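Long-range contacts in phosphoribosylglycinamide synthetase (PDB 4DIM), which probably acts as an ATP-grasp ligase that uses ATP and a metal ion to drive its reaction: residues I329-E333 and I364-E368; K27-I31 and K299-S303; I238-T242 and L266-V271; K144-K150 and C185-I191. All coordinates share one frame; numbering follows the deposited sequence.

How the contacts relate
The four contacts are examples of how one chain ties together parts of a probable multidomain ligase. Contacts 3 and 4, whose centres lie about 21 Å apart, both fall within the ATP-grasp region and touch: Lys267 NZ of contact 3 comes 3.8 Å from Lys144 CE of contact 4. Contact 2 spans a long loop of chain in which both are nested, yet its centre lies about 44 Å from that of contact 4, across the molecule. Contact 1 stands apart, about 34 to 35 Å from each between centres. Contact 4 lies in the smaller ATP-grasp sheet and contact 3 at one edge of the larger; relatives hold nucleotide between such sheets, so the two probably belong to opposing cleft walls.

Contact 1: residues I329-E333 and I364-E368; sequences IIETE and IKKFE
One face of the Phe367 ring receives Ile330, whose CG2 methyl stands 3.5 Å above the ring plane, displaced toward the CD2 and CE2 rim. This CH-pi contact joins two loops, one leaving strand 323-329 of the large antiparallel sheet and the other following the short strand 363-364; their end-to-end directions are 91° apart. With Ile330 CG1 placed between its backbone N and carbonyl carbon (chi1 61°), CG2 goes over the ring while Ile330 CD1 reaches Phe367 CD1 at 4.0 Å. Tyr218 from strand 206-219 meets the same ring with its plane steeply inclined, and Val224 and Val226 of strand 223-230 also touch it. A serine in place of Phe367 is likely to deprive Ile330 of the surface its methyl rests on and to open a gap beside Tyr218. The backbone is joined independently of the ring, because Phe367 N donates to Glu331 O at 2.7 Å in a nearly straight bond. Beyond it, Glu331 CB lies 4.0 Å from Ile364 CG2, the two side chains meeting at about a right angle. On the outer side Lys366 NZ makes a weak bond to Thr332 O and a salt bridge of 3.2 Å to Glu333 OE1. The Glu331 chain bends back at chi2, and its OE2 accepts Glu333 N at 3.2 Å through the anti lone pair.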
loop_
_atom_site.group_PDB
_atom_site.type_symbol
_atom_site.label_atom_id
_atom_site.label_comp_id
_atom_site.label_asym_id
_atom_site.label_seq_id
_atom_site.Cartn_x
_atom_site.Cartn_y
_atom_site.Cartn_z
ATOM N N ILE A 329 5.651 14.401 8.188
ATOM C CA ILE A 329 6.238 15.286 9.200
ATOM C C ILE A 329 6.138 14.537 10.525
ATOM O O ILE A 329 5.048 14.129 10.901
ATOM C CB ILE A 329 5.562 16.681 9.296
ATOM C CG1 ILE A 329 5.593 17.422 7.935
ATOM C CG2 ILE A 329 6.269 17.524 10.380
ATOM C CD1 ILE A 329 4.754 18.664 7.933
ATOM N N ILE A 330 7.254 14.344 11.221
ATOM C CA ILE A 330 7.257 13.606 12.488
ATOM C C ILE A 330 8.053 14.348 13.550
ATOM O O ILE A 330 8.847 15.239 13.222
ATOM C CB ILE A 330 7.822 12.170 12.270
ATOM C CG1 ILE A 330 9.275 12.190 11.743
ATOM C CG2 ILE A 330 6.919 11.363 11.315
ATOM C CD1 ILE A 330 10.005 10.996 12.019
ATOM N N GLU A 331 7.825 13.987 14.827
ATOM C CA GLU A 331 8.571 14.538 15.972
ATOM C C GLU A 331 9.303 13.379 16.633
ATOM O O GLU A 331 8.688 12.355 16.915
ATOM C CB GLU A 331 7.653 15.277 16.959
ATOM C CG GLU A 331 8.383 15.845 18.167
ATOM C CD GLU A 331 9.469 16.863 17.880
ATOM O OE1 GLU A 331 9.149 17.926 17.300
ATOM O OE2 GLU A 331 10.631 16.621 18.280
ATOM N N THR A 332 10.613 13.531 16.855
ATOM C CA THR A 332 11.461 12.453 17.382
ATOM C C THR A 332 12.072 12.692 18.764
ATOM O O THR A 332 12.452 11.712 19.398
ATOM C CB THR A 332 12.590 12.225 16.389
ATOM O OG1 THR A 332 13.080 13.512 15.994
ATOM C CG2 THR A 332 12.121 11.430 15.160
ATOM N N GLU A 333 12.218 13.948 19.216
ATOM C CA GLU A 333 12.808 14.232 20.528
ATOM C C GLU A 333 11.955 15.249 21.314
ATOM O O GLU A 333 12.497 16.060 22.068
ATOM C CB GLU A 333 14.255 14.727 20.343
ATOM C CG GLU A 333 15.268 13.613 20.091
ATOM C CD GLU A 333 15.726 12.873 21.335
ATOM O OE1 GLU A 333 15.419 11.663 21.452
ATOM O OE2 GLU A 333 16.392 13.501 22.192
ATOM N N ILE A 364 1.160 15.702 20.821
ATOM C CA ILE A 364 2.315 15.453 19.975
ATOM C C ILE A 364 3.079 14.348 20.686
ATOM O O ILE A 364 3.605 14.586 21.779
ATOM C CB ILE A 364 3.161 16.752 19.783
ATOM C CG1 ILE A 364 2.286 17.943 19.303
ATOM C CG2 ILE A 364 4.349 16.493 18.832
ATOM C CD1 ILE A 364 1.368 17.619 18.050
ATOM N N LYS A 365 3.067 13.128 20.119
ATOM C CA LYS A 365 3.733 11.977 20.718
ATOM C C LYS A 365 5.031 11.672 19.984
ATOM O O LYS A 365 4.986 11.437 18.780
ATOM C CB LYS A 365 2.818 10.734 20.676
ATOM C CG LYS A 365 1.822 10.631 21.821
ATOM C CD LYS A 365 0.823 9.482 21.616
ATOM C CE LYS A 365 1.403 8.081 21.759
ATOM N NZ LYS A 365 0.999 7.174 20.637
ATOM N N LYS A 366 6.173 11.620 20.721
ATOM C CA LYS A 366 7.483 11.226 20.183
ATOM C C LYS A 366 7.260 9.995 19.296
ATOM O O LYS A 366 6.817 8.952 19.780
ATOM C CB LYS A 366 8.470 10.932 21.330
ATOM C CG LYS A 366 9.898 10.624 20.882
ATOM C CD LYS A 366 10.413 9.311 21.493
ATOM C CE LYS A 366 11.855 9.005 21.155
ATOM N NZ LYS A 366 12.828 9.799 21.968
ATOM N N PHE A 367 7.464 10.175 17.991
ATOM C CA PHE A 367 7.169 9.212 16.935
ATOM C C PHE A 367 7.596 7.779 17.218
ATOM O O PHE A 367 8.770 7.494 17.456
ATOM C CB PHE A 367 7.791 9.645 15.610
ATOM C CG PHE A 367 7.247 8.904 14.421
ATOM C CD1 PHE A 367 8.014 7.958 13.765
ATOM C CD2 PHE A 367 5.981 9.182 13.930
ATOM C CE1 PHE A 367 7.517 7.291 12.648
ATOM C CE2 PHE A 367 5.491 8.522 12.806
ATOM C CZ PHE A 367 6.256 7.569 12.183
ATOM N N GLU A 368 6.595 6.889 17.144
ATOM C CA GLU A 368 6.707 5.442 17.332
ATOM C C GLU A 368 5.879 4.702 16.237
ATOM O O GLU A 368 6.379 3.706 15.710
ATOM C CB GLU A 368 6.314 5.000 18.779
ATOM C CG GLU A 368 5.171 5.765 19.448
ATOM C CD GLU A 368 5.082 5.646 20.961
ATOM O OE1 GLU A 368 5.277 4.529 21.494
ATOM O OE2 GLU A 368 4.780 6.672 21.612
#

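Contact 2: residues K27-I31 and K299-S303; sequences KELGI and KMIAS
Glu28 touches Lys299 through carbon, its CB lying 3.9 Å from Lys299 CE where the two chains cross at about a right angle. Their charges come near without pairing, since Glu28 OE1 remains 4.3 Å from Lys299 NZ and that ammonium makes its salt bridge with Glu296. Next in sequence, Leu29 carries most of the apolar packing. Its CG lies opposite the carbonyl carbon (chi1 -70°), which sends both methyls toward the partner helix: CD2 lies 3.9 Å from Lys299 CD on the extended lysine chain, and CD1 is 4.0 Å from Ala302 CB. Gly30 then ends the helix in a Schellman motif, with a positive phi that suits glycine. The chain then leads to Ile31, whose CD1 approaches the same Ala302 CB at 4.3 Å, so the small alanine methyl meets both branched side chains on one side. Within the second helix, Ser303 OG donates to Lys299 O at 2.9 Å. Phe313 of helix 311-314 adjoins Leu29, Lys299 and Ser303. Helix 20-29 connects strands 9-13 and 32-37 of the parallel sheet, a beta-alpha-beta unit consistent with a Rossmann-like N-terminal domain; helix 297-305 reaches Phe201 of strand 194-203 through Ile301, and the contact thus bridges two sheets.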
loop_
_atom_site.group_PDB
_atom_site.type_symbol
_atom_site.label_atom_id
_atom_site.label_comp_id
_atom_site.label_asym_id
_atom_site.label_seq_id
_atom_site.Cartn_x
_atom_site.Cartn_y
_atom_site.Cartn_z
ATOM N N LYS A 27 -16.341 13.384 -5.810
ATOM C CA LYS A 27 -17.127 14.628 -5.800
ATOM C C LYS A 27 -16.852 15.430 -7.089
ATOM O O LYS A 27 -17.800 15.771 -7.779
ATOM C CB LYS A 27 -16.804 15.484 -4.555
ATOM C CG LYS A 27 -17.869 16.532 -4.254
ATOM C CD LYS A 27 -17.625 17.309 -2.957
ATOM C CE LYS A 27 -18.851 18.100 -2.526
ATOM N NZ LYS A 27 -18.502 19.355 -1.782
ATOM N N GLU A 28 -15.562 15.647 -7.461
ATOM C CA GLU A 28 -15.191 16.383 -8.682
ATOM C C GLU A 28 -15.855 15.775 -9.943
ATOM O O GLU A 28 -16.217 16.506 -10.865
ATOM C CB GLU A 28 -13.660 16.422 -8.871
ATOM C CG GLU A 28 -12.925 17.402 -7.967
ATOM C CD GLU A 28 -11.429 17.482 -8.234
ATOM O OE1 GLU A 28 -10.988 18.447 -8.902
ATOM O OE2 GLU A 28 -10.701 16.550 -7.825
ATOM N N LEU A 29 -15.997 14.439 -9.973
ATOM C CA LEU A 29 -16.660 13.724 -11.069
ATOM C C LEU A 29 -18.202 13.829 -11.051
ATOM O O LEU A 29 -18.826 13.446 -12.023
ATOM C CB LEU A 29 -16.302 12.233 -11.008
ATOM C CG LEU A 29 -14.886 11.846 -11.361
ATOM C CD1 LEU A 29 -14.668 10.392 -11.094
ATOM C CD2 LEU A 29 -14.577 12.121 -12.797
ATOM N N GLY A 30 -18.789 14.271 -9.949
ATOM C CA GLY A 30 -20.235 14.352 -9.771
ATOM C C GLY A 30 -20.870 13.068 -9.257
ATOM O O GLY A 30 -22.049 12.845 -9.506
ATOM N N ILE A 31 -20.120 12.233 -8.497
ATOM C CA ILE A 31 -20.583 10.936 -7.963
ATOM C C ILE A 31 -21.159 11.151 -6.568
ATOM O O ILE A 31 -20.610 11.932 -5.798
ATOM C CB ILE A 31 -19.399 9.882 -7.951
ATOM C CG1 ILE A 31 -18.904 9.576 -9.362
ATOM C CG2 ILE A 31 -19.737 8.560 -7.221
ATOM C CD1 ILE A 31 -17.718 8.634 -9.392
ATOM N N LYS A 299 -9.344 9.493 -9.990
ATOM C CA LYS A 299 -10.460 9.543 -10.934
ATOM C C LYS A 299 -10.510 8.285 -11.736
ATOM O O LYS A 299 -11.596 7.834 -12.042
ATOM C CB LYS A 299 -10.378 10.764 -11.858
ATOM C CG LYS A 299 -10.799 12.026 -11.140
ATOM C CD LYS A 299 -10.933 13.187 -12.055
ATOM C CE LYS A 299 -11.358 14.398 -11.272
ATOM N NZ LYS A 299 -11.402 15.618 -12.106
HETATM N N MSE A 300 -9.345 7.693 -12.039
HETATM C CA MSE A 300 -9.239 6.414 -12.756
HETATM C C MSE A 300 -9.772 5.312 -11.870
HETATM O O MSE A 300 -10.521 4.449 -12.337
HETATM C CB MSE A 300 -7.779 6.102 -13.160
HETATM C CG MSE A 300 -7.280 6.930 -14.322
HETATM SE SE MSE A 300 -5.401 6.875 -14.594
HETATM C CE MSE A 300 -5.315 4.988 -15.019
ATOM N N ILE A 301 -9.462 5.400 -10.559
ATOM C CA ILE A 301 -9.951 4.421 -9.578
ATOM C C ILE A 301 -11.480 4.516 -9.436
ATOM O O ILE A 301 -12.163 3.497 -9.515
ATOM C CB ILE A 301 -9.234 4.624 -8.239
ATOM C CG1 ILE A 301 -7.755 4.221 -8.370
ATOM C CG2 ILE A 301 -9.922 3.831 -7.119
ATOM C CD1 ILE A 301 -6.900 4.645 -7.217
ATOM N N ALA A 302 -11.993 5.714 -9.204
ATOM C CA ALA A 302 -13.428 5.957 -8.981
ATOM C C ALA A 302 -14.260 5.657 -10.203
ATOM O O ALA A 302 -15.326 5.070 -10.075
ATOM C CB ALA A 302 -13.660 7.414 -8.571
ATOM N N SER A 303 -13.819 6.104 -11.382
ATOM C CA SER A 303 -14.555 5.853 -12.631
ATOM C C SER A 303 -14.587 4.355 -12.954
ATOM O O SER A 303 -15.610 3.864 -13.383
ATOM C CB SER A 303 -13.941 6.622 -13.799
ATOM O OG SER A 303 -12.666 6.122 -14.178
#

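Contact 3: residues I238-T242 and L266-V271; sequences IIEKT and LKDNEV
Ile238 and Val271 form the close-packed half of this helix-on-hairpin contact, with Ile238 CG2 3.9 Å from Val271 CG1. The other branch of the isoleucine ends at CD1, 4.0 Å from Leu266 CD1, the two side chains crossing at about a right angle. Val271 also wedges against the helix backbone, its CG2 lying 3.6 Å from Lys241 O. Beside it, Thr242 turns its hydroxyl back along the helix: OG1 donates to Ile238 O at 3.0 Å, approaching from the face of that carbonyl opposite to Thr242 N. The same Thr242 OG1 also lies 4.0 Å from both Val271 methyls, CG1 and CG2.

The outer half is polar and looser. The extended chain of Lys241 carries NZ to the hairpin turn, where it donates to Asn269 O at 2.7 Å, tilted 21° from the carbonyl plane. The same ammonium has a salt bridge to Asp237, whereas its pairing with Glu270 OE2 is long, at 3.9 Å. Helix 236-253 thereby packs over a face of the large antiparallel sheet near its edge strand 270-277, consistent with the larger ATP-grasp subdomain; Phe196 of strand 194-203 touches both Thr242 and Leu266.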
loop_
_atom_site.group_PDB
_atom_site.type_symbol
_atom_site.label_atom_id
_atom_site.label_comp_id
_atom_site.label_asym_id
_atom_site.label_seq_id
_atom_site.Cartn_x
_atom_site.Cartn_y
_atom_site.Cartn_z
ATOM N N ILE A 238 16.580 -2.942 -13.827
ATOM C CA ILE A 238 15.851 -3.247 -12.596
ATOM C C ILE A 238 14.402 -2.787 -12.770
ATOM O O ILE A 238 13.471 -3.473 -12.352
ATOM C CB ILE A 238 16.535 -2.569 -11.354
ATOM C CG1 ILE A 238 18.027 -2.913 -11.258
ATOM C CG2 ILE A 238 15.832 -2.948 -10.051
ATOM C CD1 ILE A 238 18.375 -4.408 -11.440
ATOM N N ILE A 239 14.219 -1.649 -13.426
ATOM C CA ILE A 239 12.880 -1.088 -13.672
ATOM C C ILE A 239 12.069 -2.079 -14.554
ATOM O O ILE A 239 10.901 -2.306 -14.296
ATOM C CB ILE A 239 12.975 0.331 -14.327
ATOM C CG1 ILE A 239 13.694 1.357 -13.422
ATOM C CG2 ILE A 239 11.604 0.850 -14.778
ATOM C CD1 ILE A 239 12.931 1.848 -12.153
ATOM N N GLU A 240 12.695 -2.643 -15.580
ATOM C CA GLU A 240 12.051 -3.587 -16.504
ATOM C C GLU A 240 11.839 -4.938 -15.891
ATOM O O GLU A 240 10.847 -5.590 -16.199
ATOM C CB GLU A 240 12.880 -3.739 -17.768
ATOM C CG GLU A 240 12.958 -2.466 -18.598
ATOM C CD GLU A 240 11.661 -1.724 -18.900
ATOM O OE1 GLU A 240 10.743 -2.327 -19.510
ATOM O OE2 GLU A 240 11.577 -0.522 -18.543
ATOM N N LYS A 241 12.775 -5.376 -15.042
ATOM C CA LYS A 241 12.623 -6.618 -14.293
ATOM C C LYS A 241 11.409 -6.537 -13.337
ATOM O O LYS A 241 10.750 -7.540 -13.138
ATOM C CB LYS A 241 13.904 -6.930 -13.521
ATOM C CG LYS A 241 14.935 -7.679 -14.338
ATOM C CD LYS A 241 16.276 -7.757 -13.607
ATOM C CE LYS A 241 17.368 -8.401 -14.439
ATOM N NZ LYS A 241 18.706 -8.053 -13.922
ATOM N N THR A 242 11.118 -5.353 -12.784
ATOM C CA THR A 242 9.989 -5.096 -11.881
ATOM C C THR A 242 8.668 -5.155 -12.685
ATOM O O THR A 242 7.693 -5.789 -12.252
ATOM C CB THR A 242 10.205 -3.730 -11.153
ATOM O OG1 THR A 242 11.342 -3.851 -10.309
ATOM C CG2 THR A 242 9.051 -3.308 -10.295
ATOM N N LEU A 266 15.282 -5.992 -4.025
ATOM C CA LEU A 266 16.292 -6.196 -5.057
ATOM C C LEU A 266 17.504 -6.926 -4.457
ATOM O O LEU A 266 18.102 -6.424 -3.504
ATOM C CB LEU A 266 16.660 -4.838 -5.681
ATOM C CG LEU A 266 18.000 -4.686 -6.335
ATOM C CD1 LEU A 266 18.077 -5.517 -7.606
ATOM C CD2 LEU A 266 18.207 -3.266 -6.666
ATOM N N LYS A 267 17.835 -8.125 -5.008
ATOM C CA LYS A 267 19.008 -8.912 -4.602
ATOM C C LYS A 267 19.777 -9.399 -5.820
ATOM O O LYS A 267 19.235 -10.165 -6.625
ATOM C CB LYS A 267 18.619 -10.127 -3.716
ATOM C CG LYS A 267 19.806 -11.009 -3.268
ATOM C CD LYS A 267 19.342 -12.066 -2.295
ATOM C CE LYS A 267 20.393 -13.060 -1.827
ATOM N NZ LYS A 267 19.848 -13.987 -0.788
ATOM N N ASP A 268 21.060 -9.012 -5.920
ATOM C CA ASP A 268 21.957 -9.493 -6.984
ATOM C C ASP A 268 21.336 -9.338 -8.391
ATOM O O ASP A 268 21.302 -10.295 -9.177
ATOM C CB ASP A 268 22.347 -10.966 -6.729
ATOM C CG ASP A 268 22.964 -11.215 -5.349
ATOM O OD1 ASP A 268 23.596 -10.272 -4.795
ATOM O OD2 ASP A 268 22.837 -12.368 -4.827
ATOM N N ASN A 269 20.879 -8.121 -8.699
ATOM C CA ASN A 269 20.243 -7.792 -9.969
ATOM C C ASN A 269 19.032 -8.710 -10.296
ATOM O O ASN A 269 18.744 -9.013 -11.449
ATOM C CB ASN A 269 21.281 -7.766 -11.120
ATOM C CG ASN A 269 22.163 -6.555 -10.986
ATOM O OD1 ASN A 269 21.671 -5.422 -10.846
ATOM N ND2 ASN A 269 23.477 -6.760 -10.919
ATOM N N GLU A 270 18.272 -9.050 -9.281
ATOM C CA GLU A 270 17.046 -9.810 -9.442
ATOM C C GLU A 270 16.109 -9.283 -8.446
ATOM O O GLU A 270 16.541 -8.889 -7.358
ATOM C CB GLU A 270 17.255 -11.322 -9.306
ATOM C CG GLU A 270 17.813 -11.973 -10.574
ATOM C CD GLU A 270 17.054 -11.722 -11.867
ATOM O OE1 GLU A 270 15.821 -11.492 -11.810
ATOM O OE2 GLU A 270 17.709 -11.718 -12.936
ATOM N N VAL A 271 14.832 -9.190 -8.837
ATOM C CA VAL A 271 13.813 -8.590 -7.983
ATOM C C VAL A 271 12.833 -9.645 -7.596
ATOM O O VAL A 271 12.582 -10.570 -8.347
ATOM C CB VAL A 271 13.141 -7.363 -8.640
ATOM C CG1 VAL A 271 14.191 -6.338 -9.034
ATOM C CG2 VAL A 271 12.293 -7.753 -9.857
#

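Contact 4: residues K144-K150 and C185-I191; sequences KLPVIVK and CIVEEFI
Ile148 and Glu188 exchange two backbone hydrogen bonds, Ile148 N reaching Glu188 O at 2.8 Å, and Lys150 and Ile186 form a second such pair. Between these lies the non-hydrogen-bonded pair Val149 and Val187, as in any regular antiparallel ladder. Past its end, Phe190 N donates to Pro146 O at 2.8 Å; the peptide bond before Pro146 is cis.

Apolar contacts occur on both faces. On the side of Ile148, its CG1 meets Phe190 CD1 at 3.4 Å, with Pro146 CG at the edge of the ring. On the side of Val149, its CG1, opposite the backbone N (chi1 -166°), reaches Cys185 SG at 3.7 Å.

Charged groups complete the set. Glu189 OE1 accepts Lys144 N at 3.1 Å through its anti lone pair and forms a salt bridge with Arg126, while Lys144 NZ is a long 3.6 Å from Glu189 OE1. A leucine in place of Glu189 would probably leave Arg126 without its carboxylate and Lys144 N without this acceptor. Lys150 NZ and Glu188 OE1 are likewise a long ion pair, at 3.7 Å.

Strands 127-128 and 161-163 flank the two, with helices 133-141 and 166-179 packed on one face, consistent with the smaller alpha/beta subdomain of ATP-grasp enzymes, which closes over the nucleotide in relatives.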
loop_
_atom_site.group_PDB
_atom_site.type_symbol
_atom_site.label_atom_id
_atom_site.label_comp_id
_atom_site.label_asym_id
_atom_site.label_seq_id
_atom_site.Cartn_x
_atom_site.Cartn_y
_atom_site.Cartn_z
ATOM N N LYS A 144 17.564 -21.583 -1.263
ATOM C CA LYS A 144 18.878 -20.953 -1.136
ATOM C C LYS A 144 19.036 -20.358 0.278
ATOM O O LYS A 144 18.090 -19.766 0.816
ATOM C CB LYS A 144 19.114 -19.877 -2.253
ATOM C CG LYS A 144 18.685 -18.417 -1.960
ATOM C CD LYS A 144 18.855 -17.498 -3.194
ATOM C CE LYS A 144 17.963 -16.271 -3.166
ATOM N NZ LYS A 144 16.685 -16.488 -3.906
ATOM N N LEU A 145 20.229 -20.536 0.876
ATOM C CA LEU A 145 20.566 -19.952 2.181
ATOM C C LEU A 145 20.822 -18.445 2.004
ATOM O O LEU A 145 21.180 -18.033 0.899
ATOM C CB LEU A 145 21.814 -20.623 2.808
ATOM C CG LEU A 145 21.540 -21.840 3.683
ATOM C CD1 LEU A 145 20.938 -22.979 2.868
ATOM C CD2 LEU A 145 22.809 -22.276 4.387
ATOM N N PRO A 146 20.742 -17.608 3.055
ATOM C CA PRO A 146 20.278 -17.928 4.414
ATOM C C PRO A 146 18.777 -18.135 4.446
ATOM O O PRO A 146 18.067 -17.836 3.492
ATOM C CB PRO A 146 20.694 -16.705 5.244
ATOM C CG PRO A 146 21.025 -15.600 4.266
ATOM C CD PRO A 146 20.981 -16.165 2.871
ATOM N N VAL A 147 18.302 -18.689 5.540
ATOM C CA VAL A 147 16.885 -18.955 5.713
ATOM C C VAL A 147 16.453 -18.467 7.050
ATOM O O VAL A 147 17.262 -18.196 7.943
ATOM C CB VAL A 147 16.495 -20.438 5.528
ATOM C CG1 VAL A 147 16.451 -20.827 4.062
ATOM C CG2 VAL A 147 17.422 -21.353 6.303
ATOM N N ILE A 148 15.150 -18.306 7.141
ATOM C CA ILE A 148 14.421 -17.955 8.338
ATOM C C ILE A 148 13.647 -19.190 8.751
ATOM O O ILE A 148 13.138 -19.906 7.882
ATOM C CB ILE A 148 13.497 -16.783 8.033
ATOM C CG1 ILE A 148 14.277 -15.478 7.983
ATOM C CG2 ILE A 148 12.355 -16.728 9.024
ATOM C CD1 ILE A 148 14.468 -14.760 9.307
ATOM N N VAL A 149 13.560 -19.440 10.057
ATOM C CA VAL A 149 12.719 -20.492 10.638
ATOM C C VAL A 149 11.715 -19.796 11.479
ATOM O O VAL A 149 12.074 -18.985 12.345
ATOM C CB VAL A 149 13.434 -21.564 11.440
ATOM C CG1 VAL A 149 12.481 -22.716 11.669
ATOM C CG2 VAL A 149 14.690 -22.046 10.721
ATOM N N LYS A 150 10.449 -20.061 11.217
ATOM C CA LYS A 150 9.410 -19.323 11.898
ATOM C C LYS A 150 8.180 -20.109 12.060
ATOM O O LYS A 150 7.957 -21.109 11.386
ATOM C CB LYS A 150 9.089 -18.016 11.138
ATOM C CG LYS A 150 8.767 -18.185 9.662
ATOM C CD LYS A 150 8.501 -16.840 9.063
ATOM C CE LYS A 150 8.066 -16.919 7.622
ATOM N NZ LYS A 150 7.193 -15.770 7.260
ATOM N N CYS A 185 6.306 -25.988 11.095
ATOM C CA CYS A 185 7.232 -24.893 10.981
ATOM C C CYS A 185 7.252 -24.383 9.536
ATOM O O CYS A 185 6.825 -25.079 8.606
ATOM C CB CYS A 185 8.615 -25.408 11.375
ATOM S SG CYS A 185 9.392 -24.486 12.707
ATOM N N ILE A 186 7.828 -23.200 9.338
ATOM C CA ILE A 186 8.039 -22.688 8.007
ATOM C C ILE A 186 9.513 -22.392 7.923
ATOM O O ILE A 186 10.088 -21.739 8.798
ATOM C CB ILE A 186 7.115 -21.501 7.601
ATOM C CG1 ILE A 186 5.714 -22.071 7.255
ATOM C CG2 ILE A 186 7.655 -20.737 6.377
ATOM C CD1 ILE A 186 4.620 -21.080 7.128
ATOM N N VAL A 187 10.139 -22.993 6.924
ATOM C CA VAL A 187 11.524 -22.696 6.573
ATOM C C VAL A 187 11.390 -21.873 5.288
ATOM O O VAL A 187 10.735 -22.303 4.326
ATOM C CB VAL A 187 12.489 -23.915 6.474
ATOM C CG1 VAL A 187 12.084 -24.898 5.369
ATOM C CG2 VAL A 187 13.916 -23.434 6.269
ATOM N N GLU A 188 11.860 -20.640 5.329
ATOM C CA GLU A 188 11.718 -19.736 4.179
ATOM C C GLU A 188 13.031 -19.091 3.836
ATOM O O GLU A 188 13.799 -18.741 4.728
ATOM C CB GLU A 188 10.664 -18.656 4.498
ATOM C CG GLU A 188 10.342 -17.745 3.341
ATOM C CD GLU A 188 9.240 -16.755 3.612
ATOM O OE1 GLU A 188 9.503 -15.766 4.334
ATOM O OE2 GLU A 188 8.137 -16.932 3.049
ATOM N N GLU A 189 13.259 -18.869 2.539
ATOM C CA GLU A 189 14.452 -18.159 2.063
ATOM C C GLU A 189 14.499 -16.773 2.664
ATOM O O GLU A 189 13.485 -16.051 2.675
ATOM C CB GLU A 189 14.439 -18.013 0.538
ATOM C CG GLU A 189 14.568 -19.301 -0.252
ATOM C CD GLU A 189 14.582 -19.052 -1.747
ATOM O OE1 GLU A 189 15.496 -19.561 -2.435
ATOM O OE2 GLU A 189 13.659 -18.363 -2.238
ATOM N N PHE A 190 15.667 -16.393 3.157
ATOM C CA PHE A 190 15.879 -15.074 3.711
ATOM C C PHE A 190 16.533 -14.237 2.621
ATOM O O PHE A 190 17.655 -14.538 2.202
ATOM C CB PHE A 190 16.718 -15.145 4.992
ATOM C CG PHE A 190 16.809 -13.822 5.723
ATOM C CD1 PHE A 190 15.666 -13.087 6.013
ATOM C CD2 PHE A 190 18.038 -13.297 6.091
ATOM C CE1 PHE A 190 15.757 -11.838 6.624
ATOM C CE2 PHE A 190 18.124 -12.061 6.725
ATOM C CZ PHE A 190 16.983 -11.337 6.988
ATOM N N ILE A 191 15.781 -13.263 2.082
ATOM C CA ILE A 191 16.226 -12.381 1.006
ATOM C C ILE A 191 16.572 -11.072 1.655
ATOM O O ILE A 191 15.711 -10.406 2.196
ATOM C CB ILE A 191 15.139 -12.228 -0.094
ATOM C CG1 ILE A 191 14.574 -13.585 -0.559
ATOM C CG2 ILE A 191 15.669 -11.440 -1.275
ATOM C CD1 ILE A 191 15.557 -14.471 -1.324
#